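Local atomic coordinates of penicillin-binding protein 2 (Pbp2) (Helicobacter pylori, PDB entry 5LP5), a protein that probably acts as a peptidoglycan transpeptidase in the building of the bacterial cell wall, and forms a complex with the cell-shape protein MreC. Residues T66-F71 / L148-Y153; A362-V367 / H494-A499; G454-P459 / K470-S475. All blocks are in the same frame, centred on the assembly; numbering follows the deposited sequence.

Contact 1: T66-F71 / L148-Y153; sequences TNELVF and LDKRYY
Strands 66-71 and 148-152 run antiparallel with a pronounced twist: their axes approach to 4.3 Å, and their directions lie 140° apart. Six backbone hydrogen bonds zip the pair, two each at Thr66-Tyr152, Glu68-Lys150 and Val70-Leu148; Asn67-Arg151 and Leu69-Asp149 are the non-hydrogen-bonded pairs between them. The straightest runs from Leu148 N to Val70 O, 2.8 Å with 177° at the hydrogen.

On the face carrying Thr66, Glu68 and Val70, the extended Glu68 chain reaches obliquely over the Tyr152 ring. Its OE2 stands 3.5 Å above the plane of that ring, over the centre, while Thr66 CG2 touches the ring edge, 3.9 Å from Tyr152 CD2. Glu68 also runs alongside Lys150, but OE1 to NZ is 4.4 Å, too long for a salt bridge. Farther along, Val70 CG2 crosses the root of Lys150, 4.1 Å from its CB.

The other face carries Asn67, Leu69, Asp149 and Arg151. Arg151 bends at chi2 (68°), which brings its NH1 to Asn67 OD1 at 3.0 Å; the acceptor lies in the guanidinium plane, whereas the donor sits above the amide carbonyl plane. Glu192 forms a salt bridge with Arg151 NE, and Asn67 ND2 is bonded to the carbonyl of Arg53. On this face too, Asp149 OD2 is hydrogen-bonded to Thr52 OG1. This antiparallel ladder joins two strands, 63-76 and 144-152, of the mixed sheet of the N-terminal PBP dimerisation domain, and Phe182 of the MreC chain packs against its Leu69.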
ATOM      1  N   THR A  66      -6.369  -0.165  -0.810  1.00 43.14           N
ATOM      2  CA  THR A  66      -5.032  -0.329  -1.313  1.00 42.43           C
ATOM      3  C   THR A  66      -3.980   0.206  -0.338  1.00 43.27           C
ATOM      4  O   THR A  66      -4.299   0.612   0.778  1.00 42.38           O
ATOM      5  CB  THR A  66      -4.912   0.352  -2.682  1.00 42.79           C
ATOM      6  OG1 THR A  66      -3.708  -0.079  -3.295  1.00 48.49           O
ATOM      7  CG2 THR A  66      -4.930   1.865  -2.575  1.00 41.78           C
ATOM      8  N   ASN A  67      -2.721   0.219  -0.776  1.00 43.67           N
ATOM      9  CA  ASN A  67      -1.599   0.699   0.054  1.00 41.97           C
ATOM     10  C   ASN A  67      -0.831   1.868  -0.603  1.00 41.02           C
ATOM     11  O   ASN A  67      -0.691   1.904  -1.811  1.00 44.07           O
ATOM     12  CB  ASN A  67      -0.645  -0.460   0.300  1.00 40.02           C
ATOM     13  CG  ASN A  67      -1.299  -1.621   1.018  1.00 38.08           C
ATOM     14  OD1 ASN A  67      -2.160  -1.433   1.881  1.00 39.49           O
ATOM     15  ND2 ASN A  67      -0.864  -2.837   0.686  1.00 34.71           N
ATOM     16  N   GLU A  68      -0.348   2.812   0.202  1.00 41.16           N
ATOM     17  CA  GLU A  68       0.429   3.962  -0.294  1.00 44.30           C
ATOM     18  C   GLU A  68       1.826   3.948   0.274  1.00 45.00           C
ATOM     19  O   GLU A  68       2.009   3.842   1.485  1.00 46.95           O
ATOM     20  CB  GLU A  68      -0.215   5.294   0.065  1.00 45.10           C
ATOM     21  CG  GLU A  68      -1.229   5.755  -0.956  1.00 50.62           C
ATOM     22  CD  GLU A  68      -1.630   7.209  -0.778  1.00 56.47           C
ATOM     23  OE1 GLU A  68      -1.085   7.890   0.122  1.00 59.89           O
ATOM     24  OE2 GLU A  68      -2.479   7.676  -1.565  1.00 64.60           O
ATOM     25  N   LEU A  69       2.802   4.053  -0.621  1.00 41.37           N
ATOM     26  CA  LEU A  69       4.191   4.020  -0.239  1.00 36.91           C
ATOM     27  C   LEU A  69       4.595   5.357   0.359  1.00 34.96           C
ATOM     28  O   LEU A  69       4.533   6.394  -0.276  1.00 31.03           O
ATOM     29  CB  LEU A  69       5.036   3.688  -1.454  1.00 36.78           C
ATOM     30  CG  LEU A  69       6.509   3.482  -1.223  1.00 37.98           C
ATOM     31  CD1 LEU A  69       6.758   2.518  -0.074  1.00 38.83           C
ATOM     32  CD2 LEU A  69       7.144   2.960  -2.511  1.00 37.94           C
ATOM     33  N   VAL A  70       4.988   5.319   1.617  1.00 36.89           N
ATOM     34  CA  VAL A  70       5.350   6.530   2.351  1.00 37.19           C
ATOM     35  C   VAL A  70       6.653   6.253   3.086  1.00 37.30           C
ATOM     36  O   VAL A  70       7.227   5.175   2.938  1.00 38.21           O
ATOM     37  CB  VAL A  70       4.232   6.969   3.330  1.00 36.23           C
ATOM     38  CG1 VAL A  70       2.948   7.225   2.574  1.00 36.32           C
ATOM     39  CG2 VAL A  70       3.986   5.920   4.398  1.00 34.27           C
ATOM     40  N   PHE A  71       7.132   7.233   3.845  1.00 37.06           N
ATOM     41  CA  PHE A  71       8.432   7.134   4.484  1.00 36.83           C
ATOM     42  C   PHE A  71       8.373   7.246   5.998  1.00 37.52           C
ATOM     43  O   PHE A  71       7.316   7.451   6.579  1.00 36.77           O
ATOM     44  CB  PHE A  71       9.379   8.172   3.893  1.00 36.73           C
ATOM     45  CG  PHE A  71       9.967   7.751   2.585  1.00 37.04           C
ATOM     46  CD1 PHE A  71      11.062   6.905   2.543  1.00 37.52           C
ATOM     47  CD2 PHE A  71       9.410   8.174   1.398  1.00 35.08           C
ATOM     48  CE1 PHE A  71      11.595   6.508   1.337  1.00 36.47           C
ATOM     49  CE2 PHE A  71       9.946   7.784   0.199  1.00 34.20           C
ATOM     50  CZ  PHE A  71      11.035   6.952   0.163  1.00 34.61           C
ATOM     51  N   LEU A 148       7.696   2.633   4.103  1.00 34.91           N
ATOM     52  CA  LEU A 148       6.626   2.004   4.883  1.00 34.88           C
ATOM     53  C   LEU A 148       5.332   1.995   4.076  1.00 34.30           C
ATOM     54  O   LEU A 148       5.151   2.796   3.169  1.00 31.38           O
ATOM     55  CB  LEU A 148       6.349   2.802   6.163  1.00 35.24           C
ATOM     56  CG  LEU A 148       7.485   3.119   7.119  1.00 36.80           C
ATOM     57  CD1 LEU A 148       7.009   4.147   8.140  1.00 37.20           C
ATOM     58  CD2 LEU A 148       7.978   1.855   7.801  1.00 36.73           C
ATOM     59  N   ASP A 149       4.413   1.112   4.447  1.00 37.52           N
ATOM     60  CA  ASP A 149       3.073   1.081   3.881  1.00 41.21           C
ATOM     61  C   ASP A 149       2.045   1.743   4.793  1.00 40.86           C
ATOM     62  O   ASP A 149       2.069   1.565   5.993  1.00 46.93           O
ATOM     63  CB  ASP A 149       2.637  -0.366   3.611  1.00 43.99           C
ATOM     64  CG  ASP A 149       2.961  -0.815   2.209  1.00 48.76           C
ATOM     65  OD1 ASP A 149       3.147   0.089   1.353  1.00 53.64           O
ATOM     66  OD2 ASP A 149       3.021  -2.054   1.965  1.00 54.12           O
ATOM     67  N   LYS A 150       1.138   2.494   4.194  1.00 39.43           N
ATOM     68  CA  LYS A 150      -0.001   3.061   4.885  1.00 39.37           C
ATOM     69  C   LYS A 150      -1.238   2.673   4.100  1.00 39.02           C
ATOM     70  O   LYS A 150      -1.272   2.856   2.900  1.00 43.62           O
ATOM     71  CB  LYS A 150       0.142   4.583   4.958  1.00 40.79           C
ATOM     72  CG  LYS A 150      -1.130   5.368   4.761  1.00 41.24           C
ATOM     73  CD  LYS A 150      -0.858   6.853   4.964  1.00 42.70           C
ATOM     74  CE  LYS A 150      -1.524   7.690   3.892  1.00 41.99           C
ATOM     75  NZ  LYS A 150      -1.565   9.099   4.319  1.00 44.87           N
ATOM     76  N   ARG A 151      -2.246   2.113   4.748  1.00 37.79           N
ATOM     77  CA  ARG A 151      -3.451   1.692   4.057  1.00 34.69           C
ATOM     78  C   ARG A 151      -4.134   2.927   3.496  1.00 34.84           C
ATOM     79  O   ARG A 151      -4.018   4.037   4.040  1.00 32.53           O
ATOM     80  CB  ARG A 151      -4.386   0.947   5.017  1.00 35.26           C
ATOM     81  CG  ARG A 151      -5.461   0.081   4.355  1.00 34.86           C
ATOM     82  CD  ARG A 151      -4.858  -1.130   3.640  1.00 34.38           C
ATOM     83  NE  ARG A 151      -5.836  -2.197   3.371  1.00 33.26           N
ATOM     84  CZ  ARG A 151      -5.652  -3.191   2.499  1.00 32.25           C
ATOM     85  NH1 ARG A 151      -4.518  -3.285   1.816  1.00 32.41           N
ATOM     86  NH2 ARG A 151      -6.596  -4.104   2.304  1.00 32.06           N
ATOM     87  N   TYR A 152      -4.843   2.732   2.393  1.00 36.67           N
ATOM     88  CA  TYR A 152      -5.518   3.830   1.700  1.00 36.48           C
ATOM     89  C   TYR A 152      -6.821   3.385   1.035  1.00 35.46           C
ATOM     90  O   TYR A 152      -6.846   2.438   0.260  1.00 33.54           O
ATOM     91  CB  TYR A 152      -4.582   4.440   0.657  1.00 37.75           C
ATOM     92  CG  TYR A 152      -5.171   5.627  -0.069  1.00 39.52           C
ATOM     93  CD1 TYR A 152      -5.413   6.837   0.594  1.00 43.07           C
ATOM     94  CD2 TYR A 152      -5.498   5.538  -1.409  1.00 38.52           C
ATOM     95  CE1 TYR A 152      -5.972   7.918  -0.070  1.00 42.70           C
ATOM     96  CE2 TYR A 152      -6.033   6.611  -2.086  1.00 38.32           C
ATOM     97  CZ  TYR A 152      -6.273   7.795  -1.421  1.00 40.18           C
ATOM     98  OH  TYR A 152      -6.830   8.837  -2.121  1.00 39.56           O
ATOM     99  N   TYR A 153      -7.894   4.104   1.338  1.00 37.30           N
ATOM    100  CA  TYR A 153      -9.225   3.831   0.806  1.00 36.27           C
ATOM    101  C   TYR A 153      -9.553   4.982  -0.145  1.00 37.79           C
ATOM    102  O   TYR A 153      -9.910   6.080   0.287  1.00 36.78           O
ATOM    103  CB  TYR A 153     -10.243   3.692   1.957  1.00 35.67           C
ATOM    104  CG  TYR A 153      -9.820   2.630   2.959  1.00 33.74           C
ATOM    105  CD1 TYR A 153     -10.250   1.329   2.836  1.00 32.44           C
ATOM    106  CD2 TYR A 153      -8.932   2.925   4.000  1.00 35.53           C
ATOM    107  CE1 TYR A 153      -9.842   0.347   3.735  1.00 32.68           C
ATOM    108  CE2 TYR A 153      -8.515   1.948   4.898  1.00 33.82           C
ATOM    109  CZ  TYR A 153      -8.974   0.665   4.757  1.00 32.93           C
ATOM    110  OH  TYR A 153      -8.576  -0.312   5.620  1.00 34.18           O
TER

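Contact 2: A362-V367 / H494-A499; sequences AIRESV and HKDGTA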
ATOM      1  N   ALA A 362     -55.022  -8.744   0.187  1.00 86.49           N
ATOM      2  CA  ALA A 362     -54.474  -8.401   1.505  1.00 87.80           C
ATOM      3  C   ALA A 362     -52.991  -8.024   1.420  1.00 81.30           C
ATOM      4  O   ALA A 362     -52.512  -7.125   2.130  1.00 78.39           O
ATOM      5  CB  ALA A 362     -54.682  -9.552   2.486  1.00 90.33           C
ATOM      6  N   ILE A 363     -52.276  -8.736   0.552  1.00 75.13           N
ATOM      7  CA  ILE A 363     -50.899  -8.408   0.227  1.00 68.12           C
ATOM      8  C   ILE A 363     -50.868  -7.066  -0.495  1.00 68.29           C
ATOM      9  O   ILE A 363     -50.159  -6.130  -0.080  1.00 73.08           O
ATOM     10  CB  ILE A 363     -50.258  -9.472  -0.692  1.00 63.91           C
ATOM     11  CG1 ILE A 363     -50.107 -10.814   0.038  1.00 61.40           C
ATOM     12  CG2 ILE A 363     -48.903  -8.969  -1.181  1.00 63.09           C
ATOM     13  CD1 ILE A 363     -49.478 -11.917  -0.791  1.00 59.58           C
ATOM     14  N   ARG A 364     -51.643  -6.992  -1.578  1.00 67.02           N
ATOM     15  CA  ARG A 364     -51.688  -5.817  -2.438  1.00 69.41           C
ATOM     16  C   ARG A 364     -51.839  -4.531  -1.620  1.00 75.03           C
ATOM     17  O   ARG A 364     -51.047  -3.576  -1.754  1.00 67.14           O
ATOM     18  CB  ARG A 364     -52.852  -5.937  -3.433  1.00 70.23           C
ATOM     19  CG  ARG A 364     -52.937  -4.785  -4.444  1.00 71.48           C
ATOM     20  CD  ARG A 364     -54.314  -4.649  -5.056  1.00 74.35           C
ATOM     21  NE  ARG A 364     -54.813  -5.933  -5.528  1.00 77.91           N
ATOM     22  CZ  ARG A 364     -56.078  -6.179  -5.845  1.00 82.71           C
ATOM     23  NH1 ARG A 364     -57.003  -5.228  -5.757  1.00 84.68           N
ATOM     24  NH2 ARG A 364     -56.415  -7.391  -6.250  1.00 89.26           N
ATOM     25  N   GLU A 365     -52.851  -4.525  -0.751  1.00 84.18           N
ATOM     26  CA  GLU A 365     -53.260  -3.303  -0.082  1.00 90.98           C
ATOM     27  C   GLU A 365     -52.711  -3.195   1.339  1.00 93.71           C
ATOM     28  O   GLU A 365     -53.134  -2.317   2.086  1.00100.87           O
ATOM     29  CB  GLU A 365     -54.788  -3.195  -0.094  1.00 99.46           C
ATOM     30  CG  GLU A 365     -55.388  -3.015  -1.483  1.00103.15           C
ATOM     31  CD  GLU A 365     -56.910  -3.003  -1.486  1.00105.23           C
ATOM     32  OE1 GLU A 365     -57.531  -2.958  -0.407  1.00107.95           O
ATOM     33  OE2 GLU A 365     -57.499  -3.041  -2.578  1.00104.34           O
ATOM     34  N   SER A 366     -51.756  -4.061   1.695  1.00 92.69           N
ATOM     35  CA  SER A 366     -51.133  -4.059   3.021  1.00 88.36           C
ATOM     36  C   SER A 366     -52.255  -4.065   4.060  1.00 87.98           C
ATOM     37  O   SER A 366     -52.252  -3.253   4.982  1.00 91.26           O
ATOM     38  CB  SER A 366     -50.208  -2.833   3.180  1.00 90.15           C
ATOM     39  OG  SER A 366     -49.399  -2.892   4.344  1.00 87.48           O
ATOM     40  N   VAL A 367     -53.221  -4.975   3.885  1.00 85.19           N
ATOM     41  CA  VAL A 367     -54.399  -5.064   4.755  1.00 85.64           C
ATOM     42  C   VAL A 367     -54.075  -5.834   6.033  1.00 84.68           C
ATOM     43  O   VAL A 367     -53.425  -6.880   5.991  1.00 85.75           O
ATOM     44  CB  VAL A 367     -55.586  -5.760   4.060  1.00 87.25           C
ATOM     45  CG1 VAL A 367     -56.765  -5.908   5.006  1.00 91.23           C
ATOM     46  CG2 VAL A 367     -56.018  -4.983   2.843  1.00 86.39           C
ATOM     47  N   HIS A 494     -50.872  -3.000  -9.756  1.00 74.88           N
ATOM     48  CA  HIS A 494     -52.328  -2.802  -9.677  1.00 73.77           C
ATOM     49  C   HIS A 494     -52.605  -1.408  -9.093  1.00 72.76           C
ATOM     50  O   HIS A 494     -51.874  -0.935  -8.232  1.00 73.15           O
ATOM     51  CB  HIS A 494     -52.956  -3.894  -8.805  1.00 76.28           C
ATOM     52  CG  HIS A 494     -54.444  -4.030  -8.955  1.00 80.11           C
ATOM     53  ND1 HIS A 494     -55.340  -3.117  -8.430  1.00 78.57           N
ATOM     54  CD2 HIS A 494     -55.192  -4.996  -9.541  1.00 80.92           C
ATOM     55  CE1 HIS A 494     -56.570  -3.502  -8.713  1.00 80.19           C
ATOM     56  NE2 HIS A 494     -56.510  -4.639  -9.381  1.00 81.93           N
ATOM     57  N   LYS A 495     -53.665  -0.756  -9.551  1.00 74.00           N
ATOM     58  CA  LYS A 495     -53.920   0.647  -9.198  1.00 73.03           C
ATOM     59  C   LYS A 495     -54.301   0.822  -7.725  1.00 74.20           C
ATOM     60  O   LYS A 495     -54.063   1.877  -7.130  1.00 71.53           O
ATOM     61  CB  LYS A 495     -54.979   1.233 -10.128  1.00 74.08           C
ATOM     62  CG  LYS A 495     -54.551   1.153 -11.591  1.00 74.81           C
ATOM     63  CD  LYS A 495     -55.537   1.798 -12.552  1.00 76.62           C
ATOM     64  CE  LYS A 495     -54.946   1.921 -13.952  1.00 73.73           C
ATOM     65  NZ  LYS A 495     -55.995   2.253 -14.961  1.00 74.04           N
ATOM     66  N   ASP A 496     -54.866  -0.235  -7.147  1.00 75.95           N
ATOM     67  CA  ASP A 496     -55.185  -0.298  -5.718  1.00 75.64           C
ATOM     68  C   ASP A 496     -53.960  -0.477  -4.840  1.00 75.49           C
ATOM     69  O   ASP A 496     -53.967  -0.085  -3.666  1.00 74.30           O
ATOM     70  CB  ASP A 496     -56.136  -1.463  -5.461  1.00 73.97           C
ATOM     71  CG  ASP A 496     -57.483  -1.239  -6.072  1.00 74.80           C
ATOM     72  OD1 ASP A 496     -57.845  -0.059  -6.242  1.00 73.44           O
ATOM     73  OD2 ASP A 496     -58.181  -2.229  -6.364  1.00 74.65           O
ATOM     74  N   GLY A 497     -52.925  -1.085  -5.414  1.00 76.15           N
ATOM     75  CA  GLY A 497     -51.676  -1.359  -4.712  1.00 75.33           C
ATOM     76  C   GLY A 497     -51.180  -0.175  -3.915  1.00 75.74           C
ATOM     77  O   GLY A 497     -51.264   0.973  -4.358  1.00 79.52           O
ATOM     78  N   THR A 498     -50.676  -0.456  -2.720  1.00 74.67           N
ATOM     79  CA  THR A 498     -50.145   0.602  -1.860  1.00 77.26           C
ATOM     80  C   THR A 498     -49.028   1.385  -2.552  1.00 72.96           C
ATOM     81  O   THR A 498     -48.924   2.594  -2.397  1.00 66.03           O
ATOM     82  CB  THR A 498     -49.642   0.061  -0.497  1.00 77.17           C
ATOM     83  OG1 THR A 498     -48.942   1.099   0.205  1.00 79.75           O
ATOM     84  CG2 THR A 498     -48.716  -1.126  -0.669  1.00 75.60           C
ATOM     85  N   ALA A 499     -48.220   0.687  -3.341  1.00 74.17           N
ATOM     86  CA  ALA A 499     -47.042   1.278  -3.968  1.00 71.90           C
ATOM     87  C   ALA A 499     -47.231   1.530  -5.463  1.00 74.23           C
ATOM     88  O   ALA A 499     -46.341   1.230  -6.258  1.00 78.78           O
ATOM     89  CB  ALA A 499     -45.854   0.356  -3.746  1.00 68.67           C
TER
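Arg364 lays its guanidinium flat over the imidazole of His494, the centres 3.8 Å apart and the planes 17° from parallel. The stack joins the end of helix 359-364 to a type I turn, His494 to Gly497, that follows helix 475-493 in the transpeptidase domain. With chi1 and chi2 both anti, Arg364 carries CG past Gly497 and CD off-centre over the ring in a CH-pi contact; the bend at chi3 (-49°) then lays the guanidinium on the imidazole, NH1 near the ring rim. From there NH1 meets OD2 of Asp496 in a salt bridge of 3.3 Å, at the edge of the guanidinium. Glu365 OE2 joins the network by a long bridge to NH1 of Arg364, 3.9 Å. The Glu365 and Asp496 chains run side by side with their carboxylate planes nearly at a right angle, and their mutual repulsion is probably eased by the shared arginine. Glu490 adds a further salt bridge, at Arg364 NE.

A Schellman motif ends the helix, with Ser366 as its positive-phi residue; Val367 N binds Ala362 O. Ser366 OG is hydrogen-bonded to Ser311, which with Lys314 fits the SxxK pattern of penicillin-binding proteins, so this is probably the edge of the catalytic centre. The helix-end carbonyl of Arg364 accepts from Thr498 N at 3.3 Å. On the turn, Asp496 N, 3.2 Å from His494 ND1 and only 7° out of the ring plane, donates to it and helps to set the rotation of the stacked imidazole.

Contact 3: G454-P459 / K470-S475; sequences GKLATP and KDPLNS
An isolated antiparallel bridge, a single pair of residues with no regular strand on either side, ties the two ends of the long connection between helices 441-453 and 475-493 of the transpeptidase domain. Leu456 and Lys470 form a hydrogen-bonded pair with both bonds made. Leu456 N donates to Lys470 O at 2.9 Å, nearly straight at 170°, and Lys470 N returns to Leu456 O at 3.0 Å, on a lone pair and in the carbonyl plane. The touching parts run 146° apart, in an antiparallel sense, and pairing is confined to the one bridge.

Gly454 lets the chain leave the first helix at positive phi (92°), a conformation in which a CB would meet the preceding carbonyl oxygen. Two residues on, Leu456 places CG anti to its backbone N, and its CB lies 4.2 Å from Pro472 CD. Apolar packing backs the bridge on the helix side: Leu456 settles on Ala446 and Leu450 of helix 441-453, while Leu473 rests on Leu450 as well and reaches Leu481 of helix 475-493. Just before that second helix, Asn474 occupies the N-cap position, its OD1 accepting from the backbone N of Gln477.

The charged chains lie on exposed residues. Lys455 crosses Asp471 obliquely, but its NZ stays 4.7 Å from Asp471 OD2, beyond a salt bridge; that carboxylate is instead paired with Lys478. Lys470, extended beyond CG, passes obliquely across Thr458 further along the first segment. The tip of the lysine skirts the threonine hydroxyl: from OG1 of Thr458, CE of Lys470 is 3.4 Å away and NZ of Lys470 3.6 Å.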
ATOM      1  N   GLY A 454     -37.633 -19.138  -5.040  1.00 50.05           N
ATOM      2  CA  GLY A 454     -37.995 -20.478  -4.564  1.00 53.16           C
ATOM      3  C   GLY A 454     -36.858 -21.157  -3.818  1.00 55.08           C
ATOM      4  O   GLY A 454     -37.031 -22.250  -3.223  1.00 56.70           O
ATOM      5  N   LYS A 455     -35.696 -20.498  -3.831  1.00 54.95           N
ATOM      6  CA  LYS A 455     -34.540 -20.948  -3.065  1.00 55.51           C
ATOM      7  C   LYS A 455     -33.844 -19.770  -2.402  1.00 53.66           C
ATOM      8  O   LYS A 455     -33.988 -18.615  -2.840  1.00 50.81           O
ATOM      9  CB  LYS A 455     -33.583 -21.752  -3.949  1.00 57.02           C
ATOM     10  CG  LYS A 455     -34.203 -23.061  -4.418  1.00 59.76           C
ATOM     11  CD  LYS A 455     -33.276 -23.834  -5.320  1.00 63.07           C
ATOM     12  CE  LYS A 455     -34.011 -24.977  -5.999  1.00 70.30           C
ATOM     13  NZ  LYS A 455     -33.060 -26.024  -6.478  1.00 76.16           N
ATOM     14  N   LEU A 456     -33.101 -20.094  -1.342  1.00 55.45           N
ATOM     15  CA  LEU A 456     -32.565 -19.105  -0.389  1.00 56.24           C
ATOM     16  C   LEU A 456     -31.077 -18.795  -0.578  1.00 54.84           C
ATOM     17  O   LEU A 456     -30.208 -19.655  -0.408  1.00 57.45           O
ATOM     18  CB  LEU A 456     -32.789 -19.594   1.048  1.00 55.70           C
ATOM     19  CG  LEU A 456     -32.399 -18.630   2.174  1.00 53.25           C
ATOM     20  CD1 LEU A 456     -33.245 -17.360   2.144  1.00 52.14           C
ATOM     21  CD2 LEU A 456     -32.521 -19.337   3.515  1.00 52.69           C
ATOM     22  N   ALA A 457     -30.793 -17.549  -0.896  1.00 51.55           N
ATOM     23  CA  ALA A 457     -29.428 -17.141  -1.158  1.00 50.85           C
ATOM     24  C   ALA A 457     -28.739 -16.772   0.139  1.00 46.98           C
ATOM     25  O   ALA A 457     -29.325 -16.115   0.991  1.00 49.78           O
ATOM     26  CB  ALA A 457     -29.430 -15.941  -2.095  1.00 56.44           C
ATOM     27  N   THR A 458     -27.497 -17.200   0.289  1.00 43.66           N
ATOM     28  CA  THR A 458     -26.624 -16.674   1.341  1.00 40.77           C
ATOM     29  C   THR A 458     -25.941 -15.409   0.811  1.00 40.48           C
ATOM     30  O   THR A 458     -25.068 -15.526  -0.069  1.00 40.67           O
ATOM     31  CB  THR A 458     -25.542 -17.697   1.731  1.00 37.64           C
ATOM     32  OG1 THR A 458     -26.162 -18.850   2.299  1.00 38.03           O
ATOM     33  CG2 THR A 458     -24.585 -17.127   2.728  1.00 35.35           C
ATOM     34  N   PRO A 459     -26.329 -14.203   1.331  1.00 38.04           N
ATOM     35  CA  PRO A 459     -25.669 -12.970   0.868  1.00 35.77           C
ATOM     36  C   PRO A 459     -24.213 -12.993   1.217  1.00 34.90           C
ATOM     37  O   PRO A 459     -23.864 -13.505   2.272  1.00 37.30           O
ATOM     38  CB  PRO A 459     -26.377 -11.860   1.646  1.00 35.52           C
ATOM     39  CG  PRO A 459     -27.666 -12.461   2.090  1.00 36.52           C
ATOM     40  CD  PRO A 459     -27.354 -13.907   2.346  1.00 36.58           C
ATOM     41  N   LYS A 470     -29.732 -22.621  -0.715  1.00 55.22           N
ATOM     42  CA  LYS A 470     -30.381 -23.498   0.250  1.00 58.59           C
ATOM     43  C   LYS A 470     -31.849 -23.700  -0.099  1.00 58.64           C
ATOM     44  O   LYS A 470     -32.517 -22.781  -0.592  1.00 57.01           O
ATOM     45  CB  LYS A 470     -30.268 -22.893   1.639  1.00 58.78           C
ATOM     46  CG  LYS A 470     -28.845 -22.613   2.033  1.00 59.92           C
ATOM     47  CD  LYS A 470     -28.785 -21.629   3.167  1.00 65.90           C
ATOM     48  CE  LYS A 470     -27.405 -21.652   3.787  1.00 74.33           C
ATOM     49  NZ  LYS A 470     -27.383 -20.869   5.052  1.00 81.90           N
ATOM     50  N   ASP A 471     -32.356 -24.897   0.190  1.00 60.86           N
ATOM     51  CA  ASP A 471     -33.724 -25.278  -0.178  1.00 65.29           C
ATOM     52  C   ASP A 471     -34.557 -25.651   1.052  1.00 66.60           C
ATOM     53  O   ASP A 471     -34.853 -26.818   1.278  1.00 68.36           O
ATOM     54  CB  ASP A 471     -33.692 -26.442  -1.187  1.00 65.52           C
ATOM     55  CG  ASP A 471     -35.018 -26.645  -1.891  1.00 65.98           C
ATOM     56  OD1 ASP A 471     -35.917 -25.771  -1.778  1.00 67.57           O
ATOM     57  OD2 ASP A 471     -35.153 -27.684  -2.570  1.00 66.87           O
ATOM     58  N   PRO A 472     -34.964 -24.645   1.841  1.00 68.92           N
ATOM     59  CA  PRO A 472     -35.691 -24.894   3.084  1.00 69.80           C
ATOM     60  C   PRO A 472     -37.206 -25.040   2.904  1.00 69.54           C
ATOM     61  O   PRO A 472     -37.941 -25.003   3.893  1.00 73.46           O
ATOM     62  CB  PRO A 472     -35.368 -23.648   3.919  1.00 71.27           C
ATOM     63  CG  PRO A 472     -35.178 -22.564   2.909  1.00 71.28           C
ATOM     64  CD  PRO A 472     -34.761 -23.202   1.612  1.00 72.11           C
ATOM     65  N   LEU A 473     -37.668 -25.214   1.667  1.00 67.30           N
ATOM     66  CA  LEU A 473     -39.089 -25.351   1.394  1.00 65.01           C
ATOM     67  C   LEU A 473     -39.489 -26.714   0.848  1.00 66.33           C
ATOM     68  O   LEU A 473     -38.712 -27.374   0.156  1.00 66.91           O
ATOM     69  CB  LEU A 473     -39.526 -24.266   0.429  1.00 63.21           C
ATOM     70  CG  LEU A 473     -39.404 -22.836   0.935  1.00 63.19           C
ATOM     71  CD1 LEU A 473     -39.874 -21.871  -0.150  1.00 64.37           C
ATOM     72  CD2 LEU A 473     -40.229 -22.637   2.191  1.00 62.95           C
ATOM     73  N   ASN A 474     -40.712 -27.115   1.200  1.00 68.05           N
ATOM     74  CA  ASN A 474     -41.330 -28.351   0.713  1.00 65.95           C
ATOM     75  C   ASN A 474     -42.026 -28.083  -0.629  1.00 68.05           C
ATOM     76  O   ASN A 474     -42.059 -26.934  -1.114  1.00 67.94           O
ATOM     77  CB  ASN A 474     -42.334 -28.875   1.736  1.00 64.74           C
ATOM     78  CG  ASN A 474     -43.458 -27.890   2.009  1.00 64.95           C
ATOM     79  OD1 ASN A 474     -43.883 -27.136   1.138  1.00 65.07           O
ATOM     80  ND2 ASN A 474     -43.928 -27.878   3.233  1.00 63.12           N
ATOM     81  N   SER A 475     -42.584 -29.145  -1.210  1.00 69.51           N
ATOM     82  CA  SER A 475     -43.348 -29.055  -2.446  1.00 68.27           C
ATOM     83  C   SER A 475     -44.472 -28.025  -2.356  1.00 67.86           C
ATOM     84  O   SER A 475     -44.531 -27.063  -3.144  1.00 68.08           O
ATOM     85  CB  SER A 475     -43.952 -30.420  -2.775  1.00 69.48           C
ATOM     86  OG  SER A 475     -42.939 -31.339  -3.126  1.00 69.30           O
TER

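How the contacts relate
Contact 1 lies in the N-terminal dimerisation domain, while contacts 2 and 3 both belong to the transpeptidase domain, on the opposite side of the chain's centre. The centres of contacts 1 and 2 are about 53 Å apart, those of contacts 1 and 3 about 43 Å, and none of the three touches another. Contacts 2 and 3 are nearer, about 26 Å between centres and 14 Å between nearest atoms; in sequence, contact 3 falls between the two segments of contact 2, and helix 475-493 leads from one to the other. Of the three, contact 2 adjoins the probable catalytic centre, through Ser366 beside Ser311, Lys314 and Lys513, whereas contact 1 meets MreC.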